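Local coordinates for uricase (Bacillus fastidiosus, PDB 4R99), which catalyses the oxidation of urate with molecular oxygen to 5-hydroxyisourate, the first step in the breakdown of urate to allantoin, at residues 98-103 / 148-153; 12-17 / 74-79; 200-205 / 265-270; 175-180 / 196-201. One frame throughout, in Å; residues are numbered along the deposited sequence. Where two conformers were deposited one is given.

Interaction 1 of 4, residues 98-103 / 148-153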
# COMPACT_ATOMS: atom_id res chain seq x y z
N ALA D 98 -27.11 20.60 6.21
CA ALA D 98 -26.58 21.56 7.18
C ALA D 98 -25.63 22.57 6.53
O ALA D 98 -25.71 23.76 6.80
CB ALA D 98 -25.90 20.84 8.33
N PHE D 99 -24.73 22.08 5.67
CA PHE D 99 -23.83 22.94 4.92
C PHE D 99 -24.60 23.97 4.09
O PHE D 99 -24.29 25.16 4.10
CB PHE D 99 -22.94 22.12 3.98
CG PHE D 99 -21.60 21.74 4.56
CD1 PHE D 99 -20.66 22.72 4.86
CD2 PHE D 99 -21.26 20.41 4.75
CE1 PHE D 99 -19.42 22.37 5.38
CE2 PHE D 99 -20.02 20.06 5.27
CZ PHE D 99 -19.10 21.04 5.59
N LEU D 100 -25.61 23.50 3.37
CA LEU D 100 -26.43 24.36 2.52
C LEU D 100 -27.21 25.41 3.30
O LEU D 100 -27.42 26.53 2.83
CB LEU D 100 -27.37 23.53 1.64
CG LEU D 100 -26.68 22.73 0.54
CD1 LEU D 100 -27.68 21.87 -0.21
CD2 LEU D 100 -25.96 23.67 -0.42
N ALA D 101 -27.65 25.04 4.50
CA ALA D 101 -28.38 25.97 5.36
C ALA D 101 -27.47 27.06 5.91
O ALA D 101 -27.90 28.20 6.11
CB ALA D 101 -29.05 25.22 6.50
N LYS D 102 -26.21 26.70 6.17
CA LYS D 102 -25.24 27.63 6.74
C LYS D 102 -24.68 28.59 5.70
O LYS D 102 -24.53 29.79 5.96
CB LYS D 102 -24.10 26.86 7.41
CG LYS D 102 -22.99 27.74 7.98
CD LYS D 102 -23.49 28.63 9.11
CE LYS D 102 -22.37 29.53 9.63
NZ LYS D 102 -22.85 30.50 10.66
N TYR D 103 -24.36 28.07 4.51
CA TYR D 103 -23.72 28.88 3.48
C TYR D 103 -24.61 29.06 2.25
O TYR D 103 -24.65 28.20 1.37
CB TYR D 103 -22.37 28.28 3.10
CG TYR D 103 -21.45 28.12 4.29
CD1 TYR D 103 -20.86 29.22 4.89
CD2 TYR D 103 -21.20 26.86 4.83
CE1 TYR D 103 -20.03 29.08 5.99
CE2 TYR D 103 -20.37 26.71 5.93
CZ TYR D 103 -19.79 27.83 6.50
OH TYR D 103 -18.96 27.69 7.59
N VAL D 148 -23.77 10.92 -0.96
CA VAL D 148 -24.97 11.74 -1.05
C VAL D 148 -24.59 13.11 -1.57
O VAL D 148 -23.67 13.74 -1.05
CB VAL D 148 -25.68 11.89 0.31
CG1 VAL D 148 -26.83 12.88 0.21
CG2 VAL D 148 -26.18 10.54 0.81
N GLU D 149 -25.26 13.55 -2.63
CA GLU D 149 -25.09 14.92 -3.08
C GLU D 149 -26.42 15.65 -3.03
O GLU D 149 -27.42 15.17 -3.55
CB GLU D 149 -24.49 14.97 -4.48
CG GLU D 149 -24.11 16.37 -4.93
CD GLU D 149 -23.26 16.38 -6.18
OE1 GLU D 149 -22.60 15.35 -6.45
OE2 GLU D 149 -23.25 17.41 -6.90
N VAL D 150 -26.41 16.82 -2.40
CA VAL D 150 -27.63 17.61 -2.25
C VAL D 150 -27.43 18.96 -2.92
O VAL D 150 -26.45 19.65 -2.67
CB VAL D 150 -28.00 17.81 -0.77
CG1 VAL D 150 -29.25 18.67 -0.64
CG2 VAL D 150 -28.22 16.46 -0.09
N ALA D 151 -28.37 19.33 -3.79
CA ALA D 151 -28.33 20.59 -4.51
C ALA D 151 -29.58 21.42 -4.22
O ALA D 151 -30.60 20.89 -3.78
CB ALA D 151 -28.21 20.34 -6.00
N ARG D 152 -29.49 22.73 -4.45
CA ARG D 152 -30.64 23.60 -4.23
C ARG D 152 -31.70 23.41 -5.29
O ARG D 152 -31.41 23.11 -6.45
CB ARG D 152 -30.20 25.07 -4.19
CG ARG D 152 -29.38 25.41 -2.97
CD ARG D 152 -29.17 26.91 -2.84
NE ARG D 152 -28.09 27.21 -1.92
CZ ARG D 152 -28.20 27.17 -0.60
NH1 ARG D 152 -29.36 26.86 -0.03
NH2 ARG D 152 -27.15 27.45 0.16
N THR D 153 -32.95 23.56 -4.87
CA THR D 153 -34.11 23.53 -5.75
C THR D 153 -34.85 24.85 -5.64
O THR D 153 -34.48 25.71 -4.84
CB THR D 153 -35.07 22.40 -5.39
OG1 THR D 153 -35.60 22.63 -4.07
CG2 THR D 153 -34.36 21.08 -5.40
O HOH W 1 -29.96 28.29 2.57

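Interaction 2 of 4, residues 12-17 / 74-79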
# COMPACT_ATOMS: atom_id res chain seq x y z
N VAL D 12 -11.35 12.86 5.94
CA VAL D 12 -11.95 13.37 7.17
C VAL D 12 -12.43 12.21 8.04
O VAL D 12 -13.59 11.79 7.95
CB VAL D 12 -13.11 14.33 6.87
CG1 VAL D 12 -13.64 14.95 8.16
CG2 VAL D 12 -12.66 15.42 5.91
N TYR D 13 -11.53 11.69 8.86
CA TYR D 13 -11.87 10.61 9.77
C TYR D 13 -12.73 11.12 10.91
O TYR D 13 -12.34 12.03 11.64
CB TYR D 13 -10.60 9.93 10.29
CG TYR D 13 -9.85 9.15 9.23
CD1 TYR D 13 -10.21 7.84 8.91
CD2 TYR D 13 -8.78 9.72 8.55
CE1 TYR D 13 -9.53 7.13 7.94
CE2 TYR D 13 -8.09 9.01 7.58
CZ TYR D 13 -8.47 7.72 7.28
OH TYR D 13 -7.78 7.02 6.31
N VAL D 14 -13.92 10.55 11.06
CA VAL D 14 -14.82 10.95 12.14
C VAL D 14 -15.31 9.68 12.84
O VAL D 14 -15.89 8.79 12.22
CB VAL D 14 -16.01 11.82 11.64
CG1 VAL D 14 -15.49 13.14 11.09
CG2 VAL D 14 -16.83 11.12 10.59
N PHE D 15 -14.98 9.57 14.12
CA PHE D 15 -15.33 8.39 14.90
C PHE D 15 -16.28 8.78 16.03
O PHE D 15 -15.85 9.26 17.08
CB PHE D 15 -14.08 7.72 15.47
CG PHE D 15 -12.98 7.53 14.47
CD1 PHE D 15 -13.22 6.91 13.25
CD2 PHE D 15 -11.69 7.95 14.76
CE1 PHE D 15 -12.19 6.72 12.34
CE2 PHE D 15 -10.66 7.78 13.84
CZ PHE D 15 -10.91 7.16 12.63
N ARG D 16 -17.57 8.59 15.79
CA ARG D 16 -18.59 8.85 16.79
C ARG D 16 -18.82 7.61 17.64
O ARG D 16 -18.97 6.51 17.11
CB ARG D 16 -19.89 9.27 16.11
CG ARG D 16 -21.14 9.13 16.97
CD ARG D 16 -21.26 10.23 18.00
NE ARG D 16 -22.43 10.04 18.86
CZ ARG D 16 -23.65 10.50 18.59
NH1 ARG D 16 -23.87 11.19 17.48
NH2 ARG D 16 -24.64 10.27 19.43
N THR D 17 -18.82 7.77 18.96
CA THR D 17 -19.11 6.65 19.85
C THR D 17 -20.55 6.69 20.35
O THR D 17 -21.12 7.76 20.53
CB THR D 17 -18.13 6.58 21.04
OG1 THR D 17 -18.14 7.83 21.75
CG2 THR D 17 -16.72 6.28 20.56
N ASN D 74 -14.13 20.62 10.68
CA ASN D 74 -14.78 20.92 11.95
C ASN D 74 -16.29 20.76 11.86
O ASN D 74 -16.92 20.20 12.76
CB ASN D 74 -14.43 22.35 12.39
CG ASN D 74 -12.95 22.53 12.66
OD1 ASN D 74 -12.26 21.60 13.07
ND2 ASN D 74 -12.45 23.74 12.42
N PHE D 75 -16.86 21.27 10.77
CA PHE D 75 -18.30 21.23 10.54
C PHE D 75 -18.81 19.79 10.56
O PHE D 75 -19.81 19.48 11.21
CB PHE D 75 -18.61 21.89 9.20
CG PHE D 75 -20.07 22.12 8.94
CD1 PHE D 75 -20.87 21.10 8.44
CD2 PHE D 75 -20.63 23.36 9.16
CE1 PHE D 75 -22.21 21.32 8.19
CE2 PHE D 75 -21.97 23.59 8.91
CZ PHE D 75 -22.76 22.56 8.43
N ILE D 76 -18.10 18.91 9.86
CA ILE D 76 -18.48 17.50 9.80
C ILE D 76 -18.37 16.82 11.16
O ILE D 76 -19.28 16.11 11.59
CB ILE D 76 -17.62 16.72 8.78
CG1 ILE D 76 -17.96 17.16 7.35
CG2 ILE D 76 -17.84 15.22 8.92
CD1 ILE D 76 -16.94 16.71 6.32
N GLN D 77 -17.25 17.05 11.84
CA GLN D 77 -17.00 16.42 13.14
C GLN D 77 -18.01 16.84 14.20
O GLN D 77 -18.41 16.04 15.04
CB GLN D 77 -15.57 16.71 13.60
CG GLN D 77 -14.51 16.15 12.66
CD GLN D 77 -13.10 16.56 13.02
OE1 GLN D 77 -12.88 17.58 13.67
NE2 GLN D 77 -12.12 15.76 12.60
N ARG D 78 -18.43 18.10 14.14
CA ARG D 78 -19.40 18.62 15.10
C ARG D 78 -20.80 18.07 14.84
O ARG D 78 -21.56 17.82 15.77
CB ARG D 78 -19.41 20.14 15.08
CG ARG D 78 -18.13 20.75 15.62
CD ARG D 78 -18.22 22.25 15.76
NE ARG D 78 -16.90 22.87 15.77
CZ ARG D 78 -16.69 24.18 15.86
NH1 ARG D 78 -17.72 25.01 15.94
NH2 ARG D 78 -15.45 24.65 15.86
N HIS D 79 -21.13 17.87 13.57
CA HIS D 79 -22.43 17.31 13.21
C HIS D 79 -22.49 15.80 13.48
O HIS D 79 -23.57 15.23 13.58
CB HIS D 79 -22.79 17.64 11.76
CG HIS D 79 -23.27 19.05 11.58
ND1 HIS D 79 -22.41 20.13 11.53
CD2 HIS D 79 -24.52 19.56 11.47
CE1 HIS D 79 -23.11 21.24 11.39
NE2 HIS D 79 -24.39 20.92 11.35

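Interaction 3 of 4, residues 200-205 / 265-270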
# COMPACT_ATOMS: atom_id res chain seq x y z
N ILE D 200 -13.42 -14.56 -6.11
CA ILE D 200 -13.93 -13.30 -6.63
C ILE D 200 -13.83 -12.14 -5.64
O ILE D 200 -13.92 -12.33 -4.43
CB ILE D 200 -15.39 -13.43 -7.12
CG1 ILE D 200 -16.32 -13.75 -5.94
CG2 ILE D 200 -15.51 -14.52 -8.17
CD1 ILE D 200 -17.75 -14.01 -6.34
N PHE D 201 -13.64 -10.93 -6.17
CA PHE D 201 -13.78 -9.70 -5.40
C PHE D 201 -15.08 -9.04 -5.86
O PHE D 201 -15.36 -8.99 -7.05
CB PHE D 201 -12.61 -8.74 -5.64
CG PHE D 201 -11.29 -9.22 -5.11
CD1 PHE D 201 -11.18 -10.43 -4.43
CD2 PHE D 201 -10.15 -8.46 -5.27
CE1 PHE D 201 -9.96 -10.86 -3.94
CE2 PHE D 201 -8.92 -8.88 -4.79
CZ PHE D 201 -8.83 -10.09 -4.12
N LEU D 202 -15.87 -8.55 -4.92
CA LEU D 202 -17.16 -7.97 -5.24
C LEU D 202 -17.38 -6.62 -4.58
O LEU D 202 -17.22 -6.46 -3.37
CB LEU D 202 -18.30 -8.88 -4.79
CG LEU D 202 -18.94 -9.87 -5.76
CD1 LEU D 202 -19.95 -10.72 -5.02
CD2 LEU D 202 -19.66 -9.06 -6.81
N ASN D 203 -17.76 -5.64 -5.40
CA ASN D 203 -18.33 -4.39 -4.93
C ASN D 203 -19.78 -4.35 -5.36
O ASN D 203 -20.09 -4.54 -6.54
CB ASN D 203 -17.58 -3.19 -5.51
CG ASN D 203 -16.26 -2.91 -4.81
OD1 ASN D 203 -15.74 -3.75 -4.08
ND2 ASN D 203 -15.72 -1.72 -5.03
N ILE D 204 -20.68 -4.10 -4.42
CA ILE D 204 -22.11 -4.08 -4.72
C ILE D 204 -22.72 -2.77 -4.28
O ILE D 204 -22.45 -2.29 -3.19
CB ILE D 204 -22.85 -5.23 -4.01
CG1 ILE D 204 -22.16 -6.57 -4.28
CG2 ILE D 204 -24.31 -5.28 -4.45
CD1 ILE D 204 -22.80 -7.74 -3.55
N GLY D 205 -23.53 -2.17 -5.15
CA GLY D 205 -24.22 -0.95 -4.81
C GLY D 205 -25.69 -1.07 -5.13
O GLY D 205 -26.11 -1.97 -5.86
N VAL D 265 -29.63 -2.69 -8.49
CA VAL D 265 -28.46 -3.19 -7.79
C VAL D 265 -27.35 -3.28 -8.82
O VAL D 265 -27.55 -3.83 -9.90
CB VAL D 265 -28.71 -4.58 -7.18
CG1 VAL D 265 -27.45 -5.11 -6.52
CG2 VAL D 265 -29.86 -4.52 -6.17
N ASN D 266 -26.18 -2.73 -8.50
CA ASN D 266 -25.06 -2.76 -9.44
C ASN D 266 -23.83 -3.48 -8.89
O ASN D 266 -23.65 -3.60 -7.68
CB ASN D 266 -24.72 -1.35 -9.91
CG ASN D 266 -24.56 -0.36 -8.77
OD1 ASN D 266 -23.66 -0.49 -7.94
ND2 ASN D 266 -25.44 0.62 -8.71
N PHE D 267 -22.99 -3.95 -9.81
CA PHE D 267 -21.85 -4.78 -9.45
C PHE D 267 -20.56 -4.34 -10.11
O PHE D 267 -20.55 -3.91 -11.27
CB PHE D 267 -22.11 -6.24 -9.84
CG PHE D 267 -23.26 -6.87 -9.13
CD1 PHE D 267 -24.55 -6.77 -9.63
CD2 PHE D 267 -23.06 -7.58 -7.95
CE1 PHE D 267 -25.61 -7.36 -8.98
CE2 PHE D 267 -24.12 -8.17 -7.30
CZ PHE D 267 -25.40 -8.06 -7.81
N GLY D 268 -19.47 -4.45 -9.36
CA GLY D 268 -18.13 -4.38 -9.91
C GLY D 268 -17.34 -5.55 -9.34
O GLY D 268 -17.19 -5.66 -8.12
N THR D 269 -16.88 -6.44 -10.21
CA THR D 269 -16.26 -7.68 -9.76
C THR D 269 -14.84 -7.85 -10.29
O THR D 269 -14.47 -7.25 -11.29
CB THR D 269 -17.08 -8.90 -10.25
OG1 THR D 269 -16.83 -9.10 -11.65
CG2 THR D 269 -18.55 -8.66 -10.06
N ASN D 270 -14.06 -8.68 -9.61
CA ASN D 270 -12.76 -9.12 -10.11
C ASN D 270 -12.68 -10.63 -10.03
O ASN D 270 -13.15 -11.24 -9.07
CB ASN D 270 -11.62 -8.54 -9.26
CG ASN D 270 -11.42 -7.05 -9.47
OD1 ASN D 270 -12.11 -6.41 -10.26
ND2 ASN D 270 -10.45 -6.49 -8.77

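Interaction 4 of 4, residues 175-180 / 196-201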
# COMPACT_ATOMS: atom_id res chain seq x y z
N SER D 175 -15.10 -25.54 -4.85
CA SER D 175 -15.80 -26.57 -5.59
C SER D 175 -15.29 -26.38 -7.01
O SER D 175 -14.74 -25.34 -7.34
CB SER D 175 -17.32 -26.39 -5.51
OG SER D 175 -17.73 -25.17 -6.10
N GLY D 176 -15.48 -27.39 -7.84
CA GLY D 176 -14.97 -27.34 -9.19
C GLY D 176 -15.71 -26.37 -10.09
O GLY D 176 -16.92 -26.46 -10.26
N SER D 177 -14.97 -25.42 -10.64
CA SER D 177 -15.55 -24.47 -11.58
C SER D 177 -14.72 -24.39 -12.85
O SER D 177 -13.49 -24.45 -12.82
CB SER D 177 -15.67 -23.09 -10.94
OG SER D 177 -16.71 -22.34 -11.53
N SER D 178 -15.41 -24.29 -13.99
CA SER D 178 -14.73 -24.38 -15.28
C SER D 178 -14.88 -23.19 -16.23
O SER D 178 -13.88 -22.63 -16.66
CB SER D 178 -15.19 -25.65 -16.00
OG SER D 178 -16.59 -25.64 -16.24
N PHE D 179 -16.13 -22.86 -16.59
CA PHE D 179 -16.44 -21.77 -17.52
C PHE D 179 -16.11 -22.23 -18.94
O PHE D 179 -14.94 -22.34 -19.30
CB PHE D 179 -15.72 -20.46 -17.19
CG PHE D 179 -16.11 -19.86 -15.86
CD1 PHE D 179 -17.10 -20.44 -15.08
CD2 PHE D 179 -15.49 -18.71 -15.40
CE1 PHE D 179 -17.45 -19.88 -13.86
CE2 PHE D 179 -15.84 -18.15 -14.19
CZ PHE D 179 -16.82 -18.74 -13.42
N TYR D 180 -17.14 -22.50 -19.74
CA TYR D 180 -16.90 -23.00 -21.09
C TYR D 180 -17.77 -22.28 -22.12
O TYR D 180 -18.67 -21.52 -21.76
CB TYR D 180 -17.17 -24.51 -21.16
CG TYR D 180 -18.62 -24.89 -20.91
CD1 TYR D 180 -19.51 -25.06 -21.96
CD2 TYR D 180 -19.09 -25.09 -19.62
CE1 TYR D 180 -20.82 -25.41 -21.74
CE2 TYR D 180 -20.40 -25.44 -19.38
CZ TYR D 180 -21.27 -25.60 -20.45
OH TYR D 180 -22.58 -25.95 -20.22
N ARG D 196 -10.44 -25.03 -11.16
CA ARG D 196 -9.92 -24.23 -10.06
C ARG D 196 -11.01 -23.61 -9.20
O ARG D 196 -12.13 -23.40 -9.67
CB ARG D 196 -9.02 -23.13 -10.65
CG ARG D 196 -7.77 -23.68 -11.32
CD ARG D 196 -7.15 -22.65 -12.24
NE ARG D 196 -8.06 -22.31 -13.33
CZ ARG D 196 -8.08 -21.13 -13.94
NH1 ARG D 196 -7.25 -20.17 -13.57
NH2 ARG D 196 -8.94 -20.92 -14.93
N PRO D 197 -10.69 -23.32 -7.94
CA PRO D 197 -11.61 -22.71 -6.98
C PRO D 197 -11.88 -21.24 -7.27
O PRO D 197 -11.02 -20.40 -7.03
CB PRO D 197 -10.87 -22.84 -5.64
CG PRO D 197 -9.79 -23.83 -5.86
CD PRO D 197 -9.42 -23.71 -7.30
N LEU D 198 -13.06 -20.95 -7.84
CA LEU D 198 -13.43 -19.59 -8.18
C LEU D 198 -13.26 -18.63 -7.01
O LEU D 198 -13.85 -18.82 -5.94
CB LEU D 198 -14.87 -19.54 -8.69
CG LEU D 198 -15.38 -18.19 -9.18
CD1 LEU D 198 -14.55 -17.69 -10.35
CD2 LEU D 198 -16.85 -18.29 -9.57
N TYR D 199 -12.46 -17.59 -7.23
CA TYR D 199 -12.11 -16.61 -6.21
C TYR D 199 -12.47 -15.24 -6.75
O TYR D 199 -11.90 -14.79 -7.75
CB TYR D 199 -10.61 -16.70 -5.92
CG TYR D 199 -10.09 -15.82 -4.80
CD1 TYR D 199 -10.94 -15.22 -3.88
CD2 TYR D 199 -8.72 -15.59 -4.67
CE1 TYR D 199 -10.45 -14.42 -2.87
CE2 TYR D 199 -8.22 -14.79 -3.66
CZ TYR D 199 -9.08 -14.21 -2.76
OH TYR D 199 -8.57 -13.41 -1.77
N ILE D 200 -13.42 -14.56 -6.11
CA ILE D 200 -13.93 -13.30 -6.63
C ILE D 200 -13.83 -12.14 -5.64
O ILE D 200 -13.92 -12.33 -4.43
CB ILE D 200 -15.39 -13.43 -7.12
CG1 ILE D 200 -16.32 -13.75 -5.94
CG2 ILE D 200 -15.51 -14.52 -8.17
CD1 ILE D 200 -17.75 -14.01 -6.34
N PHE D 201 -13.64 -10.93 -6.17
CA PHE D 201 -13.78 -9.70 -5.40
C PHE D 201 -15.08 -9.04 -5.86
O PHE D 201 -15.36 -8.99 -7.05
CB PHE D 201 -12.61 -8.74 -5.64
CG PHE D 201 -11.29 -9.22 -5.11
CD1 PHE D 201 -11.18 -10.43 -4.43
CD2 PHE D 201 -10.15 -8.46 -5.27
CE1 PHE D 201 -9.96 -10.86 -3.94
CE2 PHE D 201 -8.92 -8.88 -4.79
CZ PHE D 201 -8.83 -10.09 -4.12
O HOH W 2 -15.71 -22.84 -7.37

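Interaction 1 of 4, residues 98-103 / 148-153
Leu100 in helix 98-102 faces Val150 and Arg152 in strand 148-152, with the two axes 9.5 Å apart at closest and 28° from parallel. This is a helix laid on an antiparallel sheet, as in the T-fold (tunnelling fold) of uricases. Leu100 uses both methyls. Leu100 CD1 meets the branch of Val150, 3.6 Å from Val150 CG1. Leu100 CD2 lies over one face of the Arg152 guanidinium, 4.0 Å above its plane and toward the rim. Arg152 points CG away from its own carbonyl carbon (chi1 -69°) and runs extended from CG to NE. That shape carries the guanidinium up to the last turn of the helix. Arg152 NH2 donates to Leu100 O at 2.8 Å, on a lone pair in the carbonyl plane. Tyr103 O sits at the edge of the same group. NE is taken by Leu106 O, which helps fix the rotation of the group. Were Arg152 an alanine, Leu100 O would probably lose its charged donor, Leu100 CD2 the guanidinium that lies against it, and Leu106 O this partner. A water bridges the two groups: it donates to Leu100 O at 3.1 Å and accepts from Arg152 NH1 at 3.0 Å.

Interaction 2 of 4, residues 12-17 / 74-79
A helix packs on a sheet strand here: Val12 and Val14 of strand 12-17 meet Ile76 and Gln77 of helix 74-79. The segments run nearly in parallel, at 15°, with axes 8.8 Å apart at closest. Val14 touches two helix side chains with one methyl, CG1. Val14 CG1 lies 3.5 Å from Gln77 CG and 3.8 Å from Ile76 CG2. The Val14 and Ile76 side chains cross at about a right angle. The other end of Ile76 is directed at Val12, with Ile76 CD1 4.2 Å from Val12 CG1. Gln77 CG stands anti to the carbonyl carbon (chi1 -62°), and the chain is extended beyond it. Gln77 NE2 thus makes a near approach to Tyr13 O, at 3.9 Å; that oxygen accepts from Thr290 OG1 of a neighbouring subunit. In the T-fold such helices cover one face of the antiparallel sheet; Ile76 also touches Val47 of the next strand and Val95 and Phe99 of helix 88-102. The strand edge is used by another chain: Phe15 and Arg16 pair antiparallel with a strand of that same subunit. Arg16 NE donates to Thr17 O at 3.1 Å, and Arg16 NH1 bonds Ala80 O and Tyr83 O. On the helix, His79 ND1 donates to Phe75 O at 2.7 Å. The backbone N of His79 reaches the same oxygen from the opposite face of its plane.

Interaction 3 of 4, residues 200-205 / 265-270
Backbone hydrogen bonds come first between Phe201, Asn203 and Gly205 and their partners Asn270, Gly268 and Asn266. Each of the three pairs exchanges two bonds, the antiparallel hydrogen-bonded pattern. The bond from Asn203 N to Gly268 O, 2.8 Å, lies nearly along the C=O axis. Asn266 N reaches Gly205 O at 2.7 Å from above the carbonyl plane. Weaker CA-H...O contacts fill in between, such as Thr269 CA to Phe201 O at 3.1 Å. The two strands are neighbours in the large antiparallel sheet of the T-fold, with strands 157-173 and 296-304 flanking them. Apolar contacts lie on the face covered by helices 225-238 and 244-258. There Leu202, Ile204, Phe267 and Thr269 point the same way. Leu202 CD2 presses on Thr269 CG2 at 3.5 Å, tighter than usual, and meets the Phe267 ring at its edge. Ile204 CG1 lies 3.9 Å from Phe267 CD2. The other face carries Phe201, Asn203, Asn266 and Asn270. Asn203 OD1 accepts from Asp168 N. Asn266 holds CG between its backbone N and carbonyl carbon (chi1 50°), which folds the amide over Gly205. Asn266 OD1 comes 3.2 Å from Gly205 CA, where a side chain would clash. Asn266 ND2 bonds Glu264 OE1. With an alanine in place of Asn266, the Glu264 carboxylate would probably lose this donor and a gap would open over Gly205.

Interaction 4 of 4, residues 175-180 / 196-201
Leu198 meets Phe179 where a loop closes against the lead-in to strand 199-208, at the predicted urate site of the uricase fold. Phe179 and Arg196 are both predicted to bind urate, and the Leu198 side chain lies about 4 Å from that of Asn271, a predicted oxygen-binding residue. Leu198 can be followed outward. CB lies near Ser177, which is modelled in two conformers. CG stands anti to the backbone N (chi1 -176°), which sends the branch toward the aromatic ring. Both methyls reach the CZ end of the ring from one side of its plane. Leu198 CD1 meets Phe179 CZ at 4.0 Å and Phe179 CE2 at 4.1 Å, while Leu198 CD2 meets Phe179 CZ at 3.9 Å. The side chains cross at about a right angle. Leu198 also touches Thr273 and Phe236, and Phe179 touches Asn241, so the pair sits within a wider wall. Its backing probably helps hold the Phe179 ring in the site. A sulfate ion, probably from the crystallisation liquor, lies about 4 Å from the Phe179 side chain. The backbones are joined by a water, which donates to Ser175 O at 2.7 Å and accepts from Leu198 N at 3.3 Å.

All four contacts reach the same large antiparallel sheet. Interaction 2 comes first along the chain, then interaction 1, then interactions 4 and 3. Interactions 1 and 2 have centres about 18 Å apart. They touch through helices 69-82 and 88-102, where the Phe99 and Phe75 rings stack, and both adjoin the second subunit. Interactions 3 and 4 have centres about 16 Å apart and share Ile200 and Phe201 on strand 199-208. Interactions 1 and 4 stand at opposite sides of the chain's centre, their centres about 46 Å apart. Interactions 1 and 2 lie where helices 69-82 and 88-102 cover the sheet, away from the annotated sites. From interaction 3, strand 199-208 leads back to the predicted urate site at interaction 4.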